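PDB 4OM9: serine protease pet from Escherichia coli, which is a secreted autotransporter toxin of enteroaggregative strains whose passenger domain probably cleaves host proteins such as alpha-fodrin with a chymotrypsin-like serine protease domain on a beta-helix. Local coordinates for residues N189-T203 and I231-P244. Numbering follows the deposited sequence.
Sequences NKVEYENDSYFTNLT and IIGNGKTQKTYVTP
With chi1 of Tyr-193 at 81°, its CG sits between the backbone N and the carbonyl carbon, which folds the ring over Thr-240, its cross-strand partner. CB of Thr-240 lies 3.7 Å from the centroid of the Tyr-193 ring, nearly on the normal, a CH-pi contact over one face. The Thr-240 side chain is turned with OG1 beside its own backbone N (chi1 -59°), and this hydroxyl meets OG1 of Thr-203 at 2.7 Å, a hydrogen bond in which either oxygen could be the donor.

The strands that carry Tyr-193 and Thr-240, 189-195 and 239-244, run antiparallel. Two hydrogen-bonded pairs, Val-191 with Val-242 and Tyr-193 with Thr-240, flank the non-hydrogen-bonded pair of Glu-192 and Tyr-241. Val-242 reaches the same tyrosine ring obliquely, its CG2 4.0 Å from CD2 of Tyr-193, while the phenol oxygen is hydrogen-bonded to Arg-149 of strand 143-151.

On the face that carries Glu-192, Glu-194, Lys-239 and Tyr-241, Lys-239 NZ bridges to Glu-194 OE2 at 3.1 Å, on the anti side and 30° out of the carboxylate plane, and also donates to the carbonyl of Thr-237; OE1 of Glu-194 is hydrogen-bonded to NE2 of His-177.

Beyond the strands, Gln-238 clips the returning chain at Thr-203. Its OE1 accepts from Thr-203 N at 3.0 Å, in the carbonyl plane and on a lone pair, while NE2 donates to Thr-203 O, also at 3.0 Å. Water 1 joins Asn-195 N to the carbonyl oxygens of Lys-236 and Gln-238, where direct pairing stops.

In this probable chymotrypsin-like domain, strand 239-244 lies between 188-195 and 221-232, antiparallel to both; the buried amide of Gln-238 engages both polar backbone atoms of Thr-203, which should fix which way round the amide lies.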
ATOM      1  N   ASN A 189     -18.554   0.639  46.161  1.00 35.05           N
ATOM      2  CA  ASN A 189     -18.701   1.650  45.126  1.00 34.23           C
ATOM      3  C   ASN A 189     -18.282   1.175  43.726  1.00 36.32           C
ATOM      4  O   ASN A 189     -17.233   0.543  43.565  1.00 32.20           O
ATOM      5  CB  ASN A 189     -17.905   2.887  45.514  1.00 37.35           C
ATOM      6  CG  ASN A 189     -18.655   3.759  46.498  1.00 42.21           C
ATOM      7  OD1 ASN A 189     -19.793   3.455  46.864  1.00 41.83           O
ATOM      8  ND2 ASN A 189     -18.028   4.848  46.928  1.00 38.29           N
ATOM      9  N   LYS A 190     -19.107   1.489  42.725  1.00 35.61           N
ATOM     10  CA  LYS A 190     -18.875   1.042  41.357  1.00 32.10           C
ATOM     11  C   LYS A 190     -19.177   2.131  40.337  1.00 35.03           C
ATOM     12  O   LYS A 190     -20.078   2.946  40.517  1.00 37.79           O
ATOM     13  CB  LYS A 190     -19.725  -0.196  41.039  1.00 35.26           C
ATOM     14  CG  LYS A 190     -19.299  -1.488  41.763  1.00 33.93           C
ATOM     15  CD  LYS A 190     -20.114  -2.671  41.246  1.00 35.73           C
ATOM     16  CE  LYS A 190     -19.713  -3.963  41.904  1.00 36.02           C
ATOM     17  NZ  LYS A 190     -19.935  -3.901  43.389  1.00 38.51           N
ATOM     18  N   VAL A 191     -18.432   2.124  39.240  1.00 34.67           N
ATOM     19  CA  VAL A 191     -18.629   3.109  38.195  1.00 31.77           C
ATOM     20  C   VAL A 191     -19.830   2.718  37.358  1.00 34.97           C
ATOM     21  O   VAL A 191     -20.021   1.558  37.012  1.00 34.15           O
ATOM     22  CB  VAL A 191     -17.380   3.257  37.334  1.00 33.13           C
ATOM     23  CG1 VAL A 191     -17.661   4.104  36.087  1.00 32.56           C
ATOM     24  CG2 VAL A 191     -16.274   3.870  38.159  1.00 29.19           C
ATOM     25  N   GLU A 192     -20.669   3.707  37.075  1.00 36.20           N
ATOM     26  CA  GLU A 192     -21.910   3.479  36.360  1.00 36.25           C
ATOM     27  C   GLU A 192     -21.842   4.193  35.029  1.00 34.80           C
ATOM     28  O   GLU A 192     -21.394   5.339  34.957  1.00 33.70           O
ATOM     29  CB  GLU A 192     -23.105   3.971  37.184  1.00 38.04           C
ATOM     30  CG  GLU A 192     -24.464   3.860  36.485  1.00 39.08           C
ATOM     31  CD  GLU A 192     -25.562   4.642  37.233  1.00 41.84           C
ATOM     32  OE1 GLU A 192     -25.788   5.818  36.884  1.00 41.23           O
ATOM     33  OE2 GLU A 192     -26.183   4.089  38.165  1.00 39.50           O
ATOM     34  N   TYR A 193     -22.249   3.514  33.963  1.00 35.15           N
ATOM     35  CA  TYR A 193     -22.263   4.189  32.678  1.00 34.67           C
ATOM     36  C   TYR A 193     -23.551   3.942  31.914  1.00 37.24           C
ATOM     37  O   TYR A 193     -24.336   3.039  32.231  1.00 35.53           O
ATOM     38  CB  TYR A 193     -21.025   3.810  31.832  1.00 31.29           C
ATOM     39  CG  TYR A 193     -20.995   2.499  31.029  1.00 34.68           C
ATOM     40  CD1 TYR A 193     -21.954   2.214  30.058  1.00 33.42           C
ATOM     41  CD2 TYR A 193     -19.925   1.612  31.157  1.00 31.90           C
ATOM     42  CE1 TYR A 193     -21.893   1.060  29.290  1.00 33.33           C
ATOM     43  CE2 TYR A 193     -19.846   0.441  30.383  1.00 30.20           C
ATOM     44  CZ  TYR A 193     -20.842   0.179  29.450  1.00 35.61           C
ATOM     45  OH  TYR A 193     -20.817  -0.957  28.674  1.00 31.88           O
ATOM     46  N   GLU A 194     -23.742   4.789  30.910  1.00 35.59           N
ATOM     47  CA  GLU A 194     -24.855   4.712  29.990  1.00 38.94           C
ATOM     48  C   GLU A 194     -24.282   4.766  28.570  1.00 36.70           C
ATOM     49  O   GLU A 194     -23.338   5.518  28.304  1.00 33.68           O
ATOM     50  CB  GLU A 194     -25.833   5.857  30.246  1.00 42.28           C
ATOM     51  CG  GLU A 194     -27.030   5.936  29.311  1.00 47.61           C
ATOM     52  CD  GLU A 194     -27.908   7.146  29.621  1.00 48.59           C
ATOM     53  OE1 GLU A 194     -27.651   8.224  29.047  1.00 46.66           O
ATOM     54  OE2 GLU A 194     -28.840   7.019  30.449  1.00 47.07           O
ATOM     55  N   ASN A 195     -24.833   3.958  27.671  1.00 33.43           N
ATOM     56  CA  ASN A 195     -24.362   3.966  26.288  1.00 34.44           C
ATOM     57  C   ASN A 195     -24.768   5.211  25.513  1.00 37.44           C
ATOM     58  O   ASN A 195     -25.719   5.905  25.882  1.00 40.06           O
ATOM     59  CB  ASN A 195     -24.871   2.743  25.554  1.00 34.65           C
ATOM     60  CG  ASN A 195     -24.127   1.510  25.939  1.00 33.14           C
ATOM     61  OD1 ASN A 195     -23.131   1.144  25.299  1.00 35.33           O
ATOM     62  ND2 ASN A 195     -24.575   0.868  27.002  1.00 34.01           N
ATOM     63  N   ASP A 196     -24.019   5.494  24.455  1.00 37.18           N
ATOM     64  CA  ASP A 196     -24.435   6.480  23.462  1.00 37.43           C
ATOM     65  C   ASP A 196     -25.803   6.075  22.917  1.00 43.27           C
ATOM     66  O   ASP A 196     -26.055   4.888  22.678  1.00 41.29           O
ATOM     67  CB  ASP A 196     -23.395   6.562  22.332  1.00 38.46           C
ATOM     68  CG  ASP A 196     -23.719   7.633  21.308  1.00 40.32           C
ATOM     69  OD1 ASP A 196     -23.370   8.797  21.574  1.00 42.39           O
ATOM     70  OD2 ASP A 196     -24.298   7.308  20.242  1.00 38.65           O
ATOM     71  N   SER A 197     -26.683   7.048  22.709  1.00 44.46           N
ATOM     72  CA  SER A 197     -28.041   6.752  22.251  1.00 48.19           C
ATOM     73  C   SER A 197     -28.134   6.441  20.748  1.00 44.40           C
ATOM     74  O   SER A 197     -29.157   5.970  20.283  1.00 46.09           O
ATOM     75  CB  SER A 197     -28.991   7.910  22.590  1.00 47.08           C
ATOM     76  OG  SER A 197     -28.669   9.080  21.860  1.00 52.68           O
ATOM     77  N   TYR A 198     -27.071   6.680  19.994  1.00 43.60           N
ATOM     78  CA  TYR A 198     -27.100   6.370  18.565  1.00 46.28           C
ATOM     79  C   TYR A 198     -26.247   5.137  18.274  1.00 51.08           C
ATOM     80  O   TYR A 198     -26.701   4.172  17.645  1.00 46.50           O
ATOM     81  CB  TYR A 198     -26.618   7.564  17.737  1.00 47.60           C
ATOM     82  CG  TYR A 198     -27.654   8.667  17.541  1.00 53.62           C
ATOM     83  CD1 TYR A 198     -28.417   9.142  18.607  1.00 59.82           C
ATOM     84  CD2 TYR A 198     -27.854   9.243  16.295  1.00 62.87           C
ATOM     85  CE1 TYR A 198     -29.361  10.150  18.431  1.00 62.06           C
ATOM     86  CE2 TYR A 198     -28.791  10.257  16.103  1.00 65.75           C
ATOM     87  CZ  TYR A 198     -29.540  10.708  17.173  1.00 73.22           C
ATOM     88  OH  TYR A 198     -30.471  11.713  16.982  1.00 79.26           O
ATOM     89  N   PHE A 199     -25.000   5.173  18.732  1.00 44.41           N
ATOM     90  CA  PHE A 199     -24.128   4.031  18.564  1.00 41.35           C
ATOM     91  C   PHE A 199     -24.253   3.174  19.807  1.00 37.99           C
ATOM     92  O   PHE A 199     -23.497   3.320  20.769  1.00 35.58           O
ATOM     93  CB  PHE A 199     -22.693   4.463  18.332  1.00 39.11           C
ATOM     94  CG  PHE A 199     -21.828   3.372  17.826  1.00 35.31           C
ATOM     95  CD1 PHE A 199     -21.873   3.011  16.489  1.00 37.94           C
ATOM     96  CD2 PHE A 199     -20.972   2.694  18.680  1.00 33.20           C
ATOM     97  CE1 PHE A 199     -21.065   1.992  16.003  1.00 38.18           C
ATOM     98  CE2 PHE A 199     -20.156   1.673  18.198  1.00 33.69           C
ATOM     99  CZ  PHE A 199     -20.210   1.323  16.851  1.00 36.15           C
ATOM    100  N   THR A 200     -25.240   2.295  19.785  1.00 35.88           N
ATOM    101  CA  THR A 200     -25.733   1.713  21.014  1.00 37.28           C
ATOM    102  C   THR A 200     -25.578   0.214  21.000  1.00 35.64           C
ATOM    103  O   THR A 200     -26.212  -0.511  20.222  1.00 33.53           O
ATOM    104  CB  THR A 200     -27.211   2.083  21.260  1.00 40.89           C
ATOM    105  OG1 THR A 200     -27.391   3.494  21.072  1.00 40.42           O
ATOM    106  CG2 THR A 200     -27.616   1.721  22.667  1.00 35.26           C
ATOM    107  N   ASN A 201     -24.675  -0.224  21.857  1.00 35.35           N
ATOM    108  CA  ASN A 201     -24.470  -1.614  22.119  1.00 35.79           C
ATOM    109  C   ASN A 201     -24.748  -1.853  23.602  1.00 36.45           C
ATOM    110  O   ASN A 201     -23.931  -1.515  24.446  1.00 36.19           O
ATOM    111  CB  ASN A 201     -23.046  -2.003  21.736  1.00 35.12           C
ATOM    112  CG  ASN A 201     -22.792  -3.482  21.878  1.00 33.44           C
ATOM    113  OD1 ASN A 201     -23.672  -4.235  22.302  1.00 31.29           O
ATOM    114  ND2 ASN A 201     -21.588  -3.914  21.497  1.00 29.24           N
ATOM    115  N   LEU A 202     -25.915  -2.401  23.914  1.00 32.34           N
ATOM    116  CA  LEU A 202     -26.291  -2.594  25.300  1.00 36.68           C
ATOM    117  C   LEU A 202     -25.603  -3.829  25.886  1.00 35.41           C
ATOM    118  O   LEU A 202     -25.314  -4.798  25.175  1.00 31.09           O
ATOM    119  CB  LEU A 202     -27.808  -2.719  25.442  1.00 36.00           C
ATOM    120  CG  LEU A 202     -28.631  -1.577  24.831  1.00 40.08           C
ATOM    121  CD1 LEU A 202     -30.101  -1.927  24.887  1.00 38.34           C
ATOM    122  CD2 LEU A 202     -28.357  -0.242  25.515  1.00 34.22           C
ATOM    123  N   THR A 203     -25.362  -3.788  27.192  1.00 36.69           N
ATOM    124  CA  THR A 203     -24.690  -4.878  27.872  1.00 33.80           C
ATOM    125  C   THR A 203     -25.599  -6.088  28.055  1.00 36.27           C
ATOM    126  O   THR A 203     -26.768  -5.961  28.416  1.00 41.46           O
ATOM    127  CB  THR A 203     -24.175  -4.408  29.230  1.00 34.67           C
ATOM    128  OG1 THR A 203     -23.488  -3.160  29.062  1.00 35.95           O
ATOM    129  CG2 THR A 203     -23.233  -5.437  29.853  1.00 32.06           C
ATOM    130  N   ILE A 231     -25.812  -4.954  35.129  1.00 34.91           N
ATOM    131  CA  ILE A 231     -26.691  -3.920  34.595  1.00 41.44           C
ATOM    132  C   ILE A 231     -27.949  -3.663  35.440  1.00 45.89           C
ATOM    133  O   ILE A 231     -28.364  -4.503  36.236  1.00 47.40           O
ATOM    134  CB  ILE A 231     -27.161  -4.256  33.152  1.00 41.50           C
ATOM    135  CG1 ILE A 231     -28.348  -5.226  33.167  1.00 45.14           C
ATOM    136  CG2 ILE A 231     -26.008  -4.800  32.309  1.00 41.00           C
ATOM    137  CD1 ILE A 231     -28.019  -6.593  33.710  1.00 46.43           C
ATOM    138  N   ILE A 232     -28.541  -2.487  35.248  1.00 44.46           N
ATOM    139  CA  ILE A 232     -29.885  -2.181  35.746  1.00 43.44           C
ATOM    140  C   ILE A 232     -30.618  -1.404  34.647  1.00 44.07           C
ATOM    141  O   ILE A 232     -30.023  -0.563  33.980  1.00 45.72           O
ATOM    142  CB  ILE A 232     -29.852  -1.378  37.061  1.00 47.93           C
ATOM    143  CG1 ILE A 232     -29.256  -2.219  38.192  1.00 44.32           C
ATOM    144  CG2 ILE A 232     -31.248  -0.939  37.474  1.00 51.06           C
ATOM    145  CD1 ILE A 232     -30.096  -3.431  38.555  1.00 50.54           C
ATOM    146  N   GLY A 233     -31.894  -1.702  34.433  1.00 42.46           N
ATOM    147  CA  GLY A 233     -32.623  -1.094  33.333  1.00 47.67           C
ATOM    148  C   GLY A 233     -32.699  -2.007  32.112  1.00 52.90           C
ATOM    149  O   GLY A 233     -32.319  -3.181  32.192  1.00 48.99           O
ATOM    150  N   ASN A 234     -33.160  -1.469  30.981  1.00 58.31           N
ATOM    151  CA  ASN A 234     -33.528  -2.303  29.834  1.00 59.38           C
ATOM    152  C   ASN A 234     -33.087  -1.826  28.438  1.00 58.25           C
ATOM    153  O   ASN A 234     -32.352  -2.525  27.743  1.00 65.70           O
ATOM    154  CB  ASN A 234     -35.044  -2.481  29.828  1.00 61.77           C
ATOM    155  CG  ASN A 234     -35.545  -3.180  31.068  1.00 63.79           C
ATOM    156  OD1 ASN A 234     -35.530  -4.407  31.145  1.00 65.45           O
ATOM    157  ND2 ASN A 234     -35.989  -2.402  32.051  1.00 61.54           N
ATOM    158  N   GLY A 235     -33.556  -0.654  28.018  1.00 47.74           N
ATOM    159  CA  GLY A 235     -33.285  -0.158  26.675  1.00 41.00           C
ATOM    160  C   GLY A 235     -32.178   0.880  26.620  1.00 41.88           C
ATOM    161  O   GLY A 235     -31.108   0.696  27.187  1.00 39.41           O
ATOM    162  N   LYS A 236     -32.447   1.975  25.929  1.00 38.37           N
ATOM    163  CA  LYS A 236     -31.487   3.065  25.735  1.00 41.90           C
ATOM    164  C   LYS A 236     -30.787   3.536  27.013  1.00 43.94           C
ATOM    165  O   LYS A 236     -29.601   3.859  26.993  1.00 39.96           O
ATOM    166  CB  LYS A 236     -32.207   4.267  25.094  1.00 43.15           C
ATOM    167  CG  LYS A 236     -31.664   4.709  23.752  1.00 46.69           C
ATOM    168  CD  LYS A 236     -31.394   3.525  22.831  1.00 46.70           C
ATOM    169  CE  LYS A 236     -31.195   3.979  21.372  1.00 47.84           C
ATOM    170  NZ  LYS A 236     -30.422   3.003  20.522  1.00 38.11           N
ATOM    171  N   THR A 237     -31.530   3.613  28.113  1.00 43.99           N
ATOM    172  CA  THR A 237     -30.994   4.214  29.328  1.00 42.83           C
ATOM    173  C   THR A 237     -30.388   3.186  30.283  1.00 41.70           C
ATOM    174  O   THR A 237     -29.933   3.550  31.365  1.00 39.32           O
ATOM    175  CB  THR A 237     -32.067   4.986  30.080  1.00 45.47           C
ATOM    176  OG1 THR A 237     -33.099   4.073  30.441  1.00 45.62           O
ATOM    177  CG2 THR A 237     -32.653   6.116  29.206  1.00 43.66           C
ATOM    178  N   GLN A 238     -30.401   1.917  29.872  1.00 45.09           N
ATOM    179  CA  GLN A 238     -29.756   0.830  30.612  1.00 42.71           C
ATOM    180  C   GLN A 238     -28.446   1.320  31.201  1.00 40.84           C
ATOM    181  O   GLN A 238     -27.662   1.987  30.531  1.00 43.53           O
ATOM    182  CB  GLN A 238     -29.499  -0.375  29.704  1.00 41.32           C
ATOM    183  CG  GLN A 238     -28.826  -1.567  30.395  1.00 38.17           C
ATOM    184  CD  GLN A 238     -28.033  -2.440  29.422  1.00 39.53           C
ATOM    185  OE1 GLN A 238     -27.033  -1.995  28.862  1.00 35.71           O
ATOM    186  NE2 GLN A 238     -28.484  -3.676  29.208  1.00 35.77           N
ATOM    187  N   LYS A 239     -28.239   1.040  32.475  1.00 35.37           N
ATOM    188  CA  LYS A 239     -27.012   1.420  33.125  1.00 34.32           C
ATOM    189  C   LYS A 239     -26.105   0.191  33.236  1.00 32.18           C
ATOM    190  O   LYS A 239     -26.589  -0.943  33.425  1.00 32.27           O
ATOM    191  CB  LYS A 239     -27.307   2.007  34.507  1.00 35.12           C
ATOM    192  CG  LYS A 239     -28.191   3.253  34.519  1.00 37.37           C
ATOM    193  CD  LYS A 239     -27.365   4.499  34.167  1.00 43.47           C
ATOM    194  CE  LYS A 239     -28.155   5.807  34.218  1.00 36.84           C
ATOM    195  NZ  LYS A 239     -29.269   5.839  33.239  1.00 41.81           N
ATOM    196  N   THR A 240     -24.797   0.401  33.138  1.00 31.53           N
ATOM    197  CA  THR A 240     -23.856  -0.682  33.401  1.00 33.33           C
ATOM    198  C   THR A 240     -22.908  -0.340  34.550  1.00 31.78           C
ATOM    199  O   THR A 240     -22.429   0.783  34.666  1.00 31.33           O
ATOM    200  CB  THR A 240     -23.036  -1.025  32.144  1.00 29.85           C
ATOM    201  OG1 THR A 240     -23.929  -1.399  31.091  1.00 32.68           O
ATOM    202  CG2 THR A 240     -22.098  -2.177  32.430  1.00 29.05           C
ATOM    203  N   TYR A 241     -22.631  -1.311  35.400  1.00 32.38           N
ATOM    204  CA  TYR A 241     -21.725  -1.064  36.499  1.00 35.68           C
ATOM    205  C   TYR A 241     -20.393  -1.740  36.247  1.00 33.74           C
ATOM    206  O   TYR A 241     -20.338  -2.893  35.837  1.00 34.34           O
ATOM    207  CB  TYR A 241     -22.347  -1.532  37.816  1.00 37.80           C
ATOM    208  CG  TYR A 241     -23.642  -0.818  38.054  1.00 42.03           C
ATOM    209  CD1 TYR A 241     -24.803  -1.231  37.408  1.00 45.50           C
ATOM    210  CD2 TYR A 241     -23.703   0.302  38.866  1.00 38.94           C
ATOM    211  CE1 TYR A 241     -25.986  -0.577  37.587  1.00 47.69           C
ATOM    212  CE2 TYR A 241     -24.897   0.970  39.047  1.00 43.79           C
ATOM    213  CZ  TYR A 241     -26.032   0.516  38.405  1.00 52.91           C
ATOM    214  OH  TYR A 241     -27.240   1.158  38.559  1.00 59.04           O
ATOM    215  N   VAL A 242     -19.330  -0.979  36.477  1.00 30.98           N
ATOM    216  CA  VAL A 242     -17.979  -1.468  36.344  1.00 31.50           C
ATOM    217  C   VAL A 242     -17.280  -1.576  37.691  1.00 29.30           C
ATOM    218  O   VAL A 242     -17.203  -0.600  38.447  1.00 27.77           O
ATOM    219  CB  VAL A 242     -17.146  -0.561  35.448  1.00 30.29           C
ATOM    220  CG1 VAL A 242     -15.825  -1.242  35.113  1.00 26.63           C
ATOM    221  CG2 VAL A 242     -17.927  -0.196  34.178  1.00 30.92           C
ATOM    222  N   THR A 243     -16.762  -2.765  37.980  1.00 36.21           N
ATOM    223  CA  THR A 243     -15.873  -2.946  39.126  1.00 37.05           C
ATOM    224  C   THR A 243     -14.559  -2.251  38.819  1.00 35.52           C
ATOM    225  O   THR A 243     -13.869  -2.627  37.888  1.00 36.30           O
ATOM    226  CB  THR A 243     -15.634  -4.433  39.432  1.00 37.92           C
ATOM    227  OG1 THR A 243     -16.857  -5.009  39.904  1.00 41.29           O
ATOM    228  CG2 THR A 243     -14.535  -4.619  40.483  1.00 35.96           C
ATOM    229  N   PRO A 244     -14.234  -1.203  39.583  1.00 33.56           N
ATOM    230  CA  PRO A 244     -13.023  -0.414  39.352  1.00 32.98           C
ATOM    231  C   PRO A 244     -11.781  -1.266  39.503  1.00 32.56           C
ATOM    232  O   PRO A 244     -11.693  -2.025  40.481  1.00 34.07           O
ATOM    233  CB  PRO A 244     -13.079   0.659  40.444  1.00 34.53           C
ATOM    234  CG  PRO A 244     -14.521   0.691  40.882  1.00 37.11           C
ATOM    235  CD  PRO A 244     -14.990  -0.723  40.753  1.00 33.78           C
TER
HETATM  236  O   HOH W   1     -27.272   2.354  27.797  1.00 30.89           O